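PDB 3KTA: chromosome segregation protein smc, which is probably required for chromosome condensation and partitioning as an SMC homodimer, binding and hydrolysing ATP in an ABC-type head domain of which this chain is the N-terminal piece. Local coordinates for residues R159-L162 with I163-I166. Sequence-based numbering, arbitrary orientation.
Sequences RRLL and IDDI
R160 sets out with CG trans to its own amide nitrogen (chi1 -163°), then folds over at chi2 and chi3, while D164, one turn later, sends its CG back alongside its own nitrogen (chi1 -75°); together these turns lay a guanidinium against a carboxylate. The grip is side-on and two-pronged: NE of R160 reaches OD1 of D164 at 3.1 Å, and NH2 of R160 reaches OD2 of D164 at 2.8 Å. Both N-H groups point almost straight at their oxygens and use the syn side of each. The acceptors lie practically in the guanidinium plane, yet the nitrogens sit well out of the carboxylate plane, because the two flat groups are tilted 33° to each other. Two bonds to two separate oxygens fix the rotation of both ends. Methyl CD2 of L161 packs beside OD2 of D164 at 3.6 Å, bordering the ion pair with hydrocarbon.

Under the salt bridge, D164 N donates to R160 O at 2.9 Å. The next turn continues with D165 N to L161 O and I166 N to L162 O, each 3.0 Å, whereas I163 N to R159 O is stretched and weak at 3.5 Å. The third guanidinium nitrogen of R160, NH1, bonds to G46 O of a second Smc chain, probably the C-terminal part of the head, and F9 of that chain packs on D164, placing the pair at a chain-chain interface. The whole is an i to i+4 Arg-Asp salt bridge along one face of an alpha-helix, here helix 156-167 near the end of the modelled N-terminal SMC fragment.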
ATOM      1  N   ARG A 159      -6.690 -16.408   4.136  1.00 22.28           N
ATOM      2  CA  ARG A 159      -5.409 -16.376   3.438  1.00 21.35           C
ATOM      3  C   ARG A 159      -5.459 -17.184   2.137  1.00 20.57           C
ATOM      4  O   ARG A 159      -4.935 -16.750   1.107  1.00 18.46           O
ATOM      5  CB  ARG A 159      -4.277 -16.830   4.355  1.00 22.23           C
ATOM      6  CG  ARG A 159      -2.885 -16.593   3.771  1.00 22.97           C
ATOM      7  CD  ARG A 159      -1.784 -16.937   4.775  1.00 20.15           C
ATOM      8  NE  ARG A 159      -1.867 -16.140   5.993  1.00 23.96           N
ATOM      9  CZ  ARG A 159      -2.226 -16.616   7.183  1.00 25.53           C
ATOM     10  NH1 ARG A 159      -2.533 -17.898   7.327  1.00 27.91           N
ATOM     11  NH2 ARG A 159      -2.268 -15.811   8.235  1.00 26.79           N
ATOM     12  N   ARG A 160      -6.134 -18.333   2.150  1.00 20.00           N
ATOM     13  CA  ARG A 160      -6.215 -19.109   0.927  1.00 20.22           C
ATOM     14  C   ARG A 160      -7.044 -18.397  -0.127  1.00 20.38           C
ATOM     15  O   ARG A 160      -6.752 -18.452  -1.319  1.00 19.56           O
ATOM     16  CB  ARG A 160      -6.769 -20.512   1.179  1.00 18.69           C
ATOM     17  CG  ARG A 160      -6.485 -21.468   0.022  1.00 20.67           C
ATOM     18  CD  ARG A 160      -7.664 -22.410  -0.222  1.00 21.28           C
ATOM     19  NE  ARG A 160      -8.777 -21.719  -0.861  1.00 25.22           N
ATOM     20  CZ  ARG A 160     -10.014 -21.670  -0.367  1.00 26.71           C
ATOM     21  NH1 ARG A 160     -10.299 -22.281   0.773  1.00 24.83           N
ATOM     22  NH2 ARG A 160     -10.966 -21.027  -1.023  1.00 26.98           N
ATOM     23  N   LEU A 161      -8.099 -17.727   0.318  1.00 20.40           N
ATOM     24  CA  LEU A 161      -8.965 -17.023  -0.604  1.00 20.47           C
ATOM     25  C   LEU A 161      -8.226 -15.921  -1.365  1.00 20.16           C
ATOM     26  O   LEU A 161      -8.532 -15.646  -2.523  1.00 20.83           O
ATOM     27  CB  LEU A 161     -10.158 -16.453   0.155  1.00 24.50           C
ATOM     28  CG  LEU A 161     -11.160 -17.552   0.471  1.00 25.85           C
ATOM     29  CD1 LEU A 161     -12.083 -17.047   1.554  1.00 32.68           C
ATOM     30  CD2 LEU A 161     -11.919 -17.923  -0.791  1.00 26.28           C
ATOM     31  N   LEU A 162      -7.258 -15.298  -0.703  1.00 20.73           N
ATOM     32  CA  LEU A 162      -6.389 -14.339  -1.376  1.00 22.71           C
ATOM     33  C   LEU A 162      -5.653 -15.009  -2.537  1.00 20.97           C
ATOM     34  O   LEU A 162      -5.585 -14.465  -3.640  1.00 20.58           O
ATOM     35  CB  LEU A 162      -5.411 -13.710  -0.378  1.00 19.38           C
ATOM     36  CG  LEU A 162      -4.439 -12.660  -0.921  1.00 24.21           C
ATOM     37  CD1 LEU A 162      -5.177 -11.588  -1.709  1.00 23.39           C
ATOM     38  CD2 LEU A 162      -3.643 -12.041   0.220  1.00 24.35           C
ATOM     39  N   ILE A 163      -5.123 -16.205  -2.299  1.00 17.72           N
ATOM     40  CA  ILE A 163      -4.474 -16.946  -3.372  1.00 20.31           C
ATOM     41  C   ILE A 163      -5.456 -17.382  -4.474  1.00 20.25           C
ATOM     42  O   ILE A 163      -5.124 -17.321  -5.657  1.00 20.44           O
ATOM     43  CB  ILE A 163      -3.650 -18.111  -2.817  1.00 21.09           C
ATOM     44  CG1 ILE A 163      -2.639 -17.565  -1.798  1.00 20.19           C
ATOM     45  CG2 ILE A 163      -2.984 -18.889  -3.945  1.00 19.93           C
ATOM     46  CD1 ILE A 163      -1.843 -16.339  -2.295  1.00 18.82           C
ATOM     47  N   ASP A 164      -6.669 -17.791  -4.100  1.00 20.71           N
ATOM     48  CA  ASP A 164      -7.715 -18.034  -5.105  1.00 23.85           C
ATOM     49  C   ASP A 164      -7.819 -16.850  -6.053  1.00 21.62           C
ATOM     50  O   ASP A 164      -7.842 -17.014  -7.272  1.00 23.49           O
ATOM     51  CB  ASP A 164      -9.084 -18.196  -4.451  1.00 22.79           C
ATOM     52  CG  ASP A 164      -9.266 -19.518  -3.764  0.60 24.72           C
ATOM     53  OD1 ASP A 164      -8.267 -20.227  -3.526  0.68 23.52           O
ATOM     54  OD2 ASP A 164     -10.434 -19.836  -3.453  0.93 27.83           O
ATOM     55  N   ASP A 165      -7.891 -15.655  -5.475  1.00 21.97           N
ATOM     56  CA  ASP A 165      -8.030 -14.427  -6.243  1.00 23.52           C
ATOM     57  C   ASP A 165      -6.849 -14.221  -7.187  1.00 22.02           C
ATOM     58  O   ASP A 165      -7.026 -13.971  -8.376  1.00 25.31           O
ATOM     59  CB  ASP A 165      -8.188 -13.221  -5.311  1.00 22.04           C
ATOM     60  CG  ASP A 165      -8.527 -11.949  -6.062  0.53 29.11           C
ATOM     61  OD1 ASP A 165      -7.635 -11.088  -6.221  0.40 28.99           O
ATOM     62  OD2 ASP A 165      -9.686 -11.816  -6.504  0.36 30.78           O
ATOM     63  N   ILE A 166      -5.637 -14.340  -6.655  1.00 21.83           N
ATOM     64  CA  ILE A 166      -4.432 -14.148  -7.466  1.00 22.71           C
ATOM     65  C   ILE A 166      -4.359 -15.144  -8.630  1.00 22.85           C
ATOM     66  O   ILE A 166      -3.924 -14.799  -9.726  1.00 23.08           O
ATOM     67  CB  ILE A 166      -3.156 -14.242  -6.590  1.00 19.59           C
ATOM     68  CG1 ILE A 166      -3.201 -13.183  -5.481  1.00 20.81           C
ATOM     69  CG2 ILE A 166      -1.903 -14.062  -7.420  1.00 21.23           C
ATOM     70  CD1 ILE A 166      -3.213 -11.735  -5.976  1.00 22.25           C
TER